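PDB 3N29: carboxynorspermidine decarboxylase from Campylobacter jejuni subsp. jejuni 81116, which probably catalyses the pyridoxal-phosphate-dependent decarboxylation of carboxynorspermidine to norspermidine, and is held here with that polyamine bound. Local coordinates for residues Gly157-Val162 / Ser179-Arg184; Lys231-Gly236 / Tyr262-Tyr267; Glu292-Ile297 / Phe340-Thr345; Leu391-Leu396 / Ile406-Tyr411. All blocks are in the same frame, centred on the assembly; numbering follows the deposited sequence.

Contact 1: residues Gly157-Val162 / Ser179-Arg184; sequences GLRCNV and SRLGIR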
# COMPACT_ATOMS: atom_id res chain seq x y z
N GLY A 157 -11.89 -12.21 26.21
CA GLY A 157 -13.11 -12.28 25.41
C GLY A 157 -12.93 -13.21 24.23
O GLY A 157 -11.78 -13.60 23.87
N LEU A 158 -14.05 -13.57 23.61
CA LEU A 158 -14.06 -14.29 22.34
C LEU A 158 -14.82 -13.53 21.26
O LEU A 158 -15.91 -12.98 21.52
CB LEU A 158 -14.71 -15.65 22.48
CG LEU A 158 -14.02 -16.60 23.48
CD1 LEU A 158 -14.94 -17.77 23.82
CD2 LEU A 158 -12.60 -17.09 23.02
N ARG A 159 -14.30 -13.57 20.04
CA ARG A 159 -14.96 -12.95 18.93
C ARG A 159 -15.96 -13.94 18.33
O ARG A 159 -15.65 -15.11 18.13
CB ARG A 159 -13.98 -12.47 17.88
CG ARG A 159 -14.73 -11.91 16.69
CD ARG A 159 -13.85 -11.12 15.77
NE ARG A 159 -14.54 -10.48 14.65
CZ ARG A 159 -13.94 -9.73 13.73
NH1 ARG A 159 -12.62 -9.56 13.75
NH2 ARG A 159 -14.64 -9.15 12.76
N CYS A 160 -17.16 -13.44 18.07
CA CYS A 160 -18.30 -14.22 17.58
C CYS A 160 -18.51 -13.92 16.09
O CYS A 160 -18.53 -12.74 15.69
CB CYS A 160 -19.51 -13.78 18.34
SG CYS A 160 -19.34 -14.15 20.11
N ASN A 161 -18.65 -14.96 15.30
CA ASN A 161 -18.92 -14.83 13.87
C ASN A 161 -20.43 -14.73 13.79
O ASN A 161 -21.10 -15.69 13.99
CB ASN A 161 -18.42 -16.04 13.10
CG ASN A 161 -18.72 -15.95 11.62
OD1 ASN A 161 -19.62 -15.19 11.22
ND2 ASN A 161 -17.98 -16.75 10.76
N VAL A 162 -20.98 -13.57 13.51
CA VAL A 162 -22.42 -13.48 13.55
C VAL A 162 -23.11 -14.03 12.30
O VAL A 162 -24.30 -14.42 12.38
CB VAL A 162 -22.85 -12.07 13.89
CG1 VAL A 162 -24.35 -11.92 13.74
CG2 VAL A 162 -22.40 -11.82 15.32
N SER A 179 -15.80 -16.84 6.30
CA SER A 179 -15.01 -15.90 7.10
C SER A 179 -14.23 -16.63 8.18
O SER A 179 -14.73 -17.52 8.91
CB SER A 179 -15.88 -14.80 7.75
OG SER A 179 -15.06 -14.00 8.63
N ARG A 180 -12.98 -16.18 8.33
CA ARG A 180 -12.09 -16.67 9.30
C ARG A 180 -12.22 -15.93 10.58
O ARG A 180 -11.53 -16.26 11.50
CB ARG A 180 -10.62 -16.57 8.81
CG ARG A 180 -10.09 -15.16 8.85
CD ARG A 180 -8.90 -15.01 7.90
NE ARG A 180 -8.22 -13.75 8.15
CZ ARG A 180 -8.67 -12.57 7.78
NH1 ARG A 180 -9.82 -12.48 7.14
NH2 ARG A 180 -7.97 -11.49 8.06
N LEU A 181 -13.08 -14.90 10.66
CA LEU A 181 -13.12 -14.02 11.85
C LEU A 181 -14.28 -14.41 12.75
O LEU A 181 -15.46 -14.44 12.34
CB LEU A 181 -13.21 -12.57 11.46
CG LEU A 181 -12.13 -12.08 10.47
CD1 LEU A 181 -12.46 -10.67 9.91
CD2 LEU A 181 -10.82 -12.11 11.14
N GLY A 182 -13.91 -14.71 13.98
CA GLY A 182 -14.82 -15.19 15.02
C GLY A 182 -15.16 -16.66 14.99
O GLY A 182 -14.94 -17.37 14.02
N ILE A 183 -15.81 -17.08 16.08
CA ILE A 183 -16.30 -18.42 16.31
C ILE A 183 -17.84 -18.43 16.06
O ILE A 183 -18.57 -17.50 16.51
CB ILE A 183 -15.97 -18.74 17.83
CG1 ILE A 183 -14.46 -18.60 18.13
CG2 ILE A 183 -16.46 -20.11 18.29
CD1 ILE A 183 -14.21 -18.49 19.65
N ARG A 184 -18.35 -19.44 15.32
CA ARG A 184 -19.76 -19.56 15.00
C ARG A 184 -20.46 -20.13 16.25
O ARG A 184 -19.83 -20.78 17.10
CB ARG A 184 -20.01 -20.42 13.76
CG ARG A 184 -19.50 -19.79 12.49
CD ARG A 184 -19.70 -20.71 11.28
NE ARG A 184 -18.88 -21.90 11.41
CZ ARG A 184 -19.05 -23.02 10.68
NH1 ARG A 184 -19.97 -23.07 9.73
NH2 ARG A 184 -18.27 -24.06 10.87
O HOH W 1 -15.53 -18.23 11.44
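The guanidinium of Arg159 lies across Leu181 at the mouth of the beta/alpha-barrel, where barrel strand 155-159 runs out into the loop that returns to the next strand, 198-200. Arg159 has CG anti to its backbone N (chi1 176°) and an extended chain from there on, which carries the flat group past Gly182 until Leu181 CB sits over the centre of one face, 3.7 Å from Arg159 CZ. A leucine suits this place because its CB covers the face, with CD1 near NH1 and NH2, and leaves the N-H groups at the rim to polar partners; NH2 bonds to the carbonyl of His202, in the neighbourhood of the bound pyridoxal phosphate.

Behind this pair the backbones make a single bridge. Ile183 N donates to Arg159 O at 2.8 Å, and Asn161 N donates almost straight (174°) to Ile183 O at 2.8 Å, coming from above the carbonyl plane. Gly182 CA lies 3.2 Å from Arg159 O, a closeness that a residue without a side chain permits. On the side of helix 141-147, Leu158 and Ile183 meet obliquely through their methyls, CD2 to CD1 at 4.0 Å. Asn161 runs beside Arg184, pointing the same way, and its ND2 touches the aliphatic Arg184 CG at 3.8 Å. One water ties the loop together: it accepts from Asn161 ND2 at 2.9 Å and donates to Ser179 O and Gly182 O.

Contact 2: residues Lys231-Gly236 / Tyr262-Tyr267; sequences KWVNFG and YGVQVY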
# COMPACT_ATOMS: atom_id res chain seq x y z
N LYS A 231 -19.31 -10.20 31.59
CA LYS A 231 -19.17 -8.91 32.20
C LYS A 231 -19.30 -7.73 31.18
O LYS A 231 -19.79 -6.63 31.53
CB LYS A 231 -17.82 -8.87 32.90
CG LYS A 231 -17.66 -9.99 33.99
CD LYS A 231 -16.74 -9.55 35.14
CE LYS A 231 -16.98 -10.34 36.44
NZ LYS A 231 -15.87 -10.12 37.44
N TRP A 232 -18.90 -7.99 29.94
CA TRP A 232 -18.94 -7.01 28.85
C TRP A 232 -19.17 -7.64 27.50
O TRP A 232 -18.90 -8.82 27.28
CB TRP A 232 -17.64 -6.21 28.78
CG TRP A 232 -16.37 -7.03 28.80
CD1 TRP A 232 -15.63 -7.40 29.88
CD2 TRP A 232 -15.63 -7.49 27.64
NE1 TRP A 232 -14.50 -8.06 29.49
CE2 TRP A 232 -14.48 -8.13 28.12
CE3 TRP A 232 -15.84 -7.39 26.27
CZ2 TRP A 232 -13.57 -8.71 27.28
CZ3 TRP A 232 -14.95 -7.99 25.41
CH2 TRP A 232 -13.80 -8.63 25.92
N VAL A 233 -19.66 -6.80 26.59
CA VAL A 233 -19.81 -7.11 25.21
C VAL A 233 -19.28 -5.92 24.39
O VAL A 233 -19.55 -4.78 24.73
CB VAL A 233 -21.29 -7.40 24.91
CG1 VAL A 233 -21.54 -7.62 23.39
CG2 VAL A 233 -21.74 -8.67 25.62
N ASN A 234 -18.55 -6.20 23.31
CA ASN A 234 -17.94 -5.21 22.44
C ASN A 234 -18.60 -5.33 21.05
O ASN A 234 -18.55 -6.41 20.43
CB ASN A 234 -16.45 -5.51 22.39
CG ASN A 234 -15.64 -4.42 21.70
OD1 ASN A 234 -16.04 -3.91 20.65
ND2 ASN A 234 -14.51 -4.09 22.26
N PHE A 235 -19.24 -4.26 20.60
CA PHE A 235 -20.05 -4.28 19.36
C PHE A 235 -19.18 -3.86 18.15
O PHE A 235 -19.69 -3.55 17.07
CB PHE A 235 -21.11 -3.19 19.43
CG PHE A 235 -22.22 -3.46 20.42
CD1 PHE A 235 -22.28 -4.63 21.16
CD2 PHE A 235 -23.25 -2.54 20.51
CE1 PHE A 235 -23.31 -4.86 22.03
CE2 PHE A 235 -24.31 -2.77 21.39
CZ PHE A 235 -24.33 -3.94 22.13
N GLY A 236 -17.90 -3.80 18.37
CA GLY A 236 -16.93 -3.52 17.29
C GLY A 236 -17.10 -2.15 16.65
O GLY A 236 -17.58 -1.19 17.29
N TYR A 262 -28.82 -7.61 29.77
CA TYR A 262 -27.89 -8.68 30.09
C TYR A 262 -26.98 -8.37 31.27
O TYR A 262 -26.19 -9.21 31.65
CB TYR A 262 -27.02 -9.04 28.86
CG TYR A 262 -27.83 -9.64 27.72
CD1 TYR A 262 -28.34 -10.94 27.81
CD2 TYR A 262 -28.08 -8.93 26.56
CE1 TYR A 262 -29.08 -11.49 26.77
CE2 TYR A 262 -28.81 -9.48 25.52
CZ TYR A 262 -29.31 -10.75 25.63
OH TYR A 262 -30.03 -11.27 24.59
N GLY A 263 -27.06 -7.13 31.78
CA GLY A 263 -26.19 -6.67 32.85
C GLY A 263 -24.72 -6.65 32.50
O GLY A 263 -23.90 -7.21 33.27
N VAL A 264 -24.41 -6.03 31.33
CA VAL A 264 -23.10 -6.02 30.76
C VAL A 264 -22.66 -4.56 30.43
O VAL A 264 -23.47 -3.67 30.20
CB VAL A 264 -22.98 -6.90 29.47
CG1 VAL A 264 -23.11 -8.37 29.79
CG2 VAL A 264 -23.98 -6.47 28.38
N GLN A 265 -21.37 -4.34 30.49
CA GLN A 265 -20.77 -3.09 30.07
C GLN A 265 -20.59 -3.27 28.52
O GLN A 265 -20.00 -4.25 28.08
CB GLN A 265 -19.42 -2.94 30.75
CG GLN A 265 -18.52 -1.76 30.26
CD GLN A 265 -19.25 -0.48 30.40
OE1 GLN A 265 -19.68 0.14 29.43
NE2 GLN A 265 -19.43 -0.08 31.62
N VAL A 266 -21.09 -2.33 27.74
CA VAL A 266 -20.96 -2.39 26.29
C VAL A 266 -19.77 -1.52 25.91
O VAL A 266 -19.56 -0.45 26.50
CB VAL A 266 -22.22 -1.80 25.59
CG1 VAL A 266 -21.97 -1.67 24.12
CG2 VAL A 266 -23.47 -2.71 25.82
N TYR A 267 -19.01 -1.98 24.94
CA TYR A 267 -17.91 -1.24 24.33
C TYR A 267 -18.19 -1.01 22.87
O TYR A 267 -18.78 -1.88 22.18
CB TYR A 267 -16.59 -2.02 24.47
CG TYR A 267 -16.09 -2.05 25.86
CD1 TYR A 267 -15.15 -1.12 26.29
CD2 TYR A 267 -16.57 -2.99 26.78
CE1 TYR A 267 -14.67 -1.12 27.55
CE2 TYR A 267 -16.11 -2.97 28.10
CZ TYR A 267 -15.17 -2.03 28.46
OH TYR A 267 -14.67 -1.97 29.73
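Trp232 takes the cramped rotamer with CG between the backbone N and the carbonyl carbon (chi1 49°), while Tyr267 on the adjoining strand has CG anti to its carbonyl carbon (chi1 -71°); together these torsions bring the tyrosine edge toward the indole. The pair is an offset edge-to-face stack, with the five-membered ring of Trp232 and the Tyr267 ring at 80° and their centroids 5.8 Å apart. Tyr267 CE2 also reaches Trp232 CB at 3.6 Å. The polar ends look elsewhere: Trp232 NE1 to Ser155, and Tyr267 OH to Lys71.

Beneath the rings, strands 232-234 and 265-267 run parallel, the two strands of a beta-alpha-beta unit whose helix is 248-262. Four backbone bonds join them, from Gln265 N to Lys231 O at 3.0 Å through to Phe235 N to Tyr267 O at 2.9 Å. Val233 and Val266 occupy the other face, turned to the helices, where branched side chains pack well on Phe258. Phe235 follows the strand, and Val266 CG1 stands over the centre of its ring, 3.7 Å from the centroid, as a CH-pi contact. Asn234 closes an Asx turn, its OD1 accepting from Gly236 N at 2.9 Å, while ND2 binds Glu269, a residue of the cofactor pocket.

The chemistry is thus divided: Trp232 and Tyr267 point into the barrel with their polar atoms bonded there, while the valines and Phe235 pack against the helices. The Asx turn shapes the chain just where Gly236 comes near the pyridoxal phosphate, so Asn234 is placed to link sheet and site.

Contact 3: residues Glu292-Ile297 / Phe340-Thr345; sequences EKQIAI and FAYLLT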
# COMPACT_ATOMS: atom_id res chain seq x y z
N GLU A 292 -4.90 15.64 -25.38
CA GLU A 292 -6.32 15.78 -25.61
C GLU A 292 -6.98 16.56 -24.46
O GLU A 292 -7.49 17.62 -24.67
CB GLU A 292 -7.00 14.47 -25.94
CG GLU A 292 -6.43 13.81 -27.18
CD GLU A 292 -7.21 12.63 -27.62
OE1 GLU A 292 -6.84 11.52 -27.27
OE2 GLU A 292 -8.22 12.77 -28.30
N LYS A 293 -6.92 16.04 -23.24
CA LYS A 293 -7.35 16.79 -22.07
C LYS A 293 -6.19 17.56 -21.42
O LYS A 293 -5.06 17.28 -21.68
CB LYS A 293 -7.95 15.87 -21.04
CG LYS A 293 -8.77 14.78 -21.59
CD LYS A 293 -10.02 14.50 -20.84
CE LYS A 293 -10.87 15.76 -20.69
NZ LYS A 293 -12.29 15.55 -20.92
N GLN A 294 -6.50 18.52 -20.59
CA GLN A 294 -5.51 19.15 -19.78
C GLN A 294 -5.26 18.21 -18.60
O GLN A 294 -6.16 17.65 -18.06
CB GLN A 294 -5.98 20.49 -19.27
CG GLN A 294 -6.29 21.49 -20.34
CD GLN A 294 -5.08 21.97 -20.96
OE1 GLN A 294 -4.32 22.66 -20.37
NE2 GLN A 294 -4.88 21.61 -22.18
N ILE A 295 -4.00 18.03 -18.30
CA ILE A 295 -3.57 17.15 -17.25
C ILE A 295 -2.65 17.87 -16.27
O ILE A 295 -1.66 18.37 -16.66
CB ILE A 295 -2.81 15.97 -17.84
CG1 ILE A 295 -3.66 15.27 -18.88
CG2 ILE A 295 -2.40 15.01 -16.78
CD1 ILE A 295 -2.94 14.35 -19.72
N ALA A 296 -3.00 17.84 -15.00
CA ALA A 296 -2.19 18.41 -13.96
C ALA A 296 -1.47 17.28 -13.26
O ALA A 296 -2.06 16.35 -12.83
CB ALA A 296 -3.03 19.14 -13.00
N ILE A 297 -0.17 17.40 -13.18
CA ILE A 297 0.65 16.41 -12.50
C ILE A 297 1.01 16.99 -11.13
O ILE A 297 1.63 18.05 -11.05
CB ILE A 297 1.88 16.15 -13.27
CG1 ILE A 297 1.49 15.66 -14.69
CG2 ILE A 297 2.77 15.13 -12.54
CD1 ILE A 297 2.70 15.24 -15.64
N PHE A 340 -13.56 24.57 -16.07
CA PHE A 340 -12.39 24.05 -16.76
C PHE A 340 -12.12 22.63 -16.25
O PHE A 340 -12.04 22.44 -15.03
CB PHE A 340 -11.18 24.93 -16.48
CG PHE A 340 -11.41 26.35 -16.86
CD1 PHE A 340 -11.22 26.76 -18.19
CD2 PHE A 340 -11.92 27.25 -15.95
CE1 PHE A 340 -11.50 28.08 -18.57
CE2 PHE A 340 -12.17 28.60 -16.33
CZ PHE A 340 -11.99 28.97 -17.64
N ALA A 341 -12.05 21.65 -17.16
CA ALA A 341 -11.80 20.25 -16.82
C ALA A 341 -10.30 19.94 -16.78
O ALA A 341 -9.56 20.28 -17.76
CB ALA A 341 -12.47 19.29 -17.87
N TYR A 342 -9.87 19.22 -15.77
CA TYR A 342 -8.51 18.65 -15.73
C TYR A 342 -8.50 17.19 -15.22
O TYR A 342 -9.26 16.83 -14.26
CB TYR A 342 -7.69 19.48 -14.76
CG TYR A 342 -7.36 20.89 -15.19
CD1 TYR A 342 -6.16 21.18 -15.82
CD2 TYR A 342 -8.21 21.93 -14.90
CE1 TYR A 342 -5.83 22.47 -16.21
CE2 TYR A 342 -7.92 23.22 -15.27
CZ TYR A 342 -6.73 23.48 -15.95
OH TYR A 342 -6.47 24.75 -16.27
N LEU A 343 -7.65 16.36 -15.81
CA LEU A 343 -7.21 15.10 -15.21
C LEU A 343 -6.17 15.45 -14.11
O LEU A 343 -5.21 16.17 -14.37
CB LEU A 343 -6.60 14.16 -16.24
CG LEU A 343 -7.57 13.41 -17.14
CD1 LEU A 343 -6.76 12.57 -18.24
CD2 LEU A 343 -8.45 12.51 -16.26
N LEU A 344 -6.41 15.04 -12.89
CA LEU A 344 -5.43 15.20 -11.80
C LEU A 344 -4.70 13.88 -11.65
O LEU A 344 -5.36 12.81 -11.63
CB LEU A 344 -6.14 15.49 -10.49
CG LEU A 344 -6.92 16.79 -10.43
CD1 LEU A 344 -7.45 16.99 -8.98
CD2 LEU A 344 -6.17 18.04 -10.90
N THR A 345 -3.37 13.95 -11.67
CA THR A 345 -2.57 12.78 -11.73
C THR A 345 -1.40 12.89 -10.79
O THR A 345 -1.06 13.99 -10.35
CB THR A 345 -2.07 12.59 -13.16
OG1 THR A 345 -1.17 13.61 -13.57
CG2 THR A 345 -3.29 12.57 -14.22
O HOH W 2 -9.22 19.07 -20.08
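Ala296 O is gripped twice by a single residue, Thr345. The backbone N of Thr345 donates at 3.0 Å from nearly straight ahead of the carbonyl, while Thr345 OG1 donates to the same Ala296 O, also at 3.0 Å, from above its plane. Torsion makes the double grip possible: OG1 stands between the backbone N and the carbonyl carbon (chi1 66°), leaving CG2 to touch Ile295 CG2 at 3.6 Å. A threonine serves here because it offers a hydroxyl to the neighbouring strand and a methyl to the apolar face.

Two further bonds carry the pairing back, Ala296 N to Leu343 O at 2.8 Å and Leu343 N to Gln294 O at 3.0 Å. Beyond them a water takes over, accepting from Gln294 N and donating to Ala341 O at 2.6 Å.

On one face Ile295 and Leu343 lie side by side, and Tyr178 of the second subunit packs on Ile295. The other face has Ala296, small enough to admit Leu344 CD2 at 3.9 Å from its CB, and Tyr342, whose CD1 meets Gln294 CB at 3.5 Å. Tyr342 OH bonds to Leu364 N, so the ring spans apolar packing and a polar anchor.

Strands 294-297 and 340-345 run parallel with a 40° twist within an otherwise largely antiparallel sheet, the C-terminal beta domain that accompanies the barrel in this family of decarboxylases.

Contact 4: residues Leu391-Leu396 / Ile406-Tyr411; sequences LPNLML and IREFSY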
# COMPACT_ATOMS: atom_id res chain seq x y z
N LEU A 391 7.10 11.14 1.01
CA LEU A 391 5.87 11.01 1.81
C LEU A 391 5.26 12.37 2.14
O LEU A 391 6.00 13.35 2.39
CB LEU A 391 6.25 10.36 3.15
CG LEU A 391 6.50 8.88 3.09
CD1 LEU A 391 7.33 8.37 4.32
CD2 LEU A 391 5.16 8.13 3.01
N PRO A 392 3.94 12.43 2.26
CA PRO A 392 3.34 13.69 2.78
C PRO A 392 3.67 13.80 4.24
O PRO A 392 3.58 12.80 4.93
CB PRO A 392 1.82 13.48 2.56
CG PRO A 392 1.79 12.37 1.45
CD PRO A 392 2.90 11.46 1.90
N ASN A 393 4.01 15.02 4.69
CA ASN A 393 4.20 15.30 6.08
C ASN A 393 2.85 15.26 6.80
O ASN A 393 1.79 15.37 6.18
CB ASN A 393 4.89 16.65 6.29
CG ASN A 393 6.32 16.71 5.69
OD1 ASN A 393 7.07 15.75 5.76
ND2 ASN A 393 6.66 17.86 5.08
N LEU A 394 2.94 15.03 8.08
CA LEU A 394 1.77 15.07 8.97
C LEU A 394 1.75 16.39 9.72
O LEU A 394 2.70 16.73 10.40
CB LEU A 394 1.83 13.89 9.91
CG LEU A 394 2.01 12.48 9.37
CD1 LEU A 394 1.84 11.45 10.57
CD2 LEU A 394 1.14 12.18 8.16
N MET A 395 0.65 17.12 9.62
CA MET A 395 0.51 18.41 10.25
C MET A 395 -0.85 18.51 10.94
O MET A 395 -1.81 17.80 10.58
CB MET A 395 0.63 19.54 9.20
CG MET A 395 1.93 19.48 8.30
SD MET A 395 2.06 20.99 7.21
CE MET A 395 3.03 21.97 8.34
N LEU A 396 -0.90 19.39 11.90
CA LEU A 396 -2.04 19.67 12.75
C LEU A 396 -2.37 21.13 12.67
O LEU A 396 -1.57 21.96 13.06
CB LEU A 396 -1.74 19.24 14.20
CG LEU A 396 -2.92 19.54 15.14
CD1 LEU A 396 -4.06 18.62 14.83
CD2 LEU A 396 -2.55 19.50 16.62
N ILE A 406 3.79 17.77 12.82
CA ILE A 406 3.78 16.55 13.66
C ILE A 406 4.89 15.56 13.26
O ILE A 406 5.70 15.14 14.09
CB ILE A 406 2.38 15.89 13.71
CG1 ILE A 406 1.31 16.92 14.14
CG2 ILE A 406 2.40 14.67 14.65
CD1 ILE A 406 1.54 17.59 15.61
N ARG A 407 4.97 15.24 11.95
CA ARG A 407 6.03 14.39 11.42
C ARG A 407 6.47 14.89 10.10
O ARG A 407 5.64 15.13 9.21
CB ARG A 407 5.54 12.98 11.18
CG ARG A 407 5.12 12.30 12.47
CD ARG A 407 5.82 11.03 12.69
NE ARG A 407 5.25 10.27 13.79
CZ ARG A 407 5.79 10.15 15.00
NH1 ARG A 407 6.92 10.78 15.31
NH2 ARG A 407 5.20 9.42 15.91
N GLU A 408 7.77 15.12 9.99
CA GLU A 408 8.38 15.51 8.72
C GLU A 408 9.27 14.34 8.30
O GLU A 408 10.19 13.93 9.02
CB GLU A 408 9.22 16.76 8.86
CG GLU A 408 9.76 17.27 7.52
CD GLU A 408 10.57 18.56 7.63
OE1 GLU A 408 10.85 19.02 8.73
OE2 GLU A 408 10.95 19.08 6.58
N PHE A 409 9.00 13.79 7.14
CA PHE A 409 9.69 12.60 6.74
C PHE A 409 10.97 12.89 6.00
O PHE A 409 11.24 14.01 5.63
CB PHE A 409 8.70 11.70 5.97
CG PHE A 409 7.53 11.30 6.81
CD1 PHE A 409 7.67 10.40 7.83
CD2 PHE A 409 6.31 11.83 6.60
CE1 PHE A 409 6.64 10.06 8.65
CE2 PHE A 409 5.23 11.44 7.37
CZ PHE A 409 5.40 10.57 8.41
N SER A 410 11.80 11.89 5.82
CA SER A 410 13.06 12.05 5.08
C SER A 410 13.44 10.77 4.36
O SER A 410 12.76 9.71 4.49
CB SER A 410 14.18 12.54 6.04
OG SER A 410 14.52 11.51 6.93
N TYR A 411 14.53 10.86 3.58
CA TYR A 411 15.10 9.76 2.80
C TYR A 411 15.15 8.41 3.53
O TYR A 411 14.80 7.34 2.96
CB TYR A 411 16.52 10.20 2.35
CG TYR A 411 17.38 9.07 1.81
CD1 TYR A 411 17.00 8.38 0.68
CD2 TYR A 411 18.54 8.68 2.48
CE1 TYR A 411 17.79 7.35 0.19
CE2 TYR A 411 19.34 7.66 2.05
CZ TYR A 411 18.97 6.99 0.88
OH TYR A 411 19.75 5.94 0.44
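Ile406 starts the contact by laying CG1 against Leu396 CB at 3.8 Å, while its backbone N donates to Leu394 O at 2.9 Å. The chain turns a corner here, and a branched apolar residue covers the neighbouring strand with its aliphatic arm.

Arg407 comes next and its N donates to the same Leu394 O, at 3.1 Å, so one carbonyl takes two consecutive N-H groups. Its own carbonyl accepts from Leu394 N at 2.9 Å, and its side chain runs beside Leu394, CG to CD1, pointing the same way. The long aliphatic part of an arginine suits that role, for the charged end can travel on to Tyr109.

With Ile406 and Arg407 both opposite Leu394, the pairing is a classic beta bulge just beyond the antiparallel hairpin of strands 393-397 and 403-405, in the C-terminal beta domain.

Glu408 then lies alongside Asn393, its carboxylate plane at 82° to the amide, with the carbon CG rather than the charge near OD1.

Phe409 is the last residue to touch the other segment. Its N donates to Asn393 OD1 at 3.1 Å, a side chain thereby continuing the pairing where the backbones part. Phe409 CG is anti to its own carbonyl carbon (chi1 -60°), turning the ring in toward the other segment: Leu391 CD1 lies over one face, 4.3 Å from the centroid, while Leu394 CG and Pro392 O come to the edge, the carbonyl 3.2 Å from Phe409 CE2. Leu416 of the second subunit also packs on this phenylalanine.

In the fold
Contacts 1 and 2 belong to the same parallel barrel and touch, Gly157 CA lying 3.8 Å from Trp232 CH2; contacts 3 and 4 share the mixed sheet of the beta domain, their centres about 27 Å apart. Contact 1 is about 47 Å, centre to centre, from contact 3, on the other side of the chain's centre. All four are largely buried, though contacts 3 and 4 keep more partly exposed residues. The barrel contacts bring an arginine and an Asx turn close to the cofactor, whereas the sheet contacts pair aliphatic and aromatic packing with carbonyl oxygens that each accept two hydrogen bonds, Ala296 O and Leu394 O. Contacts 1, 3 and 4 meet the second subunit; contact 2 does not.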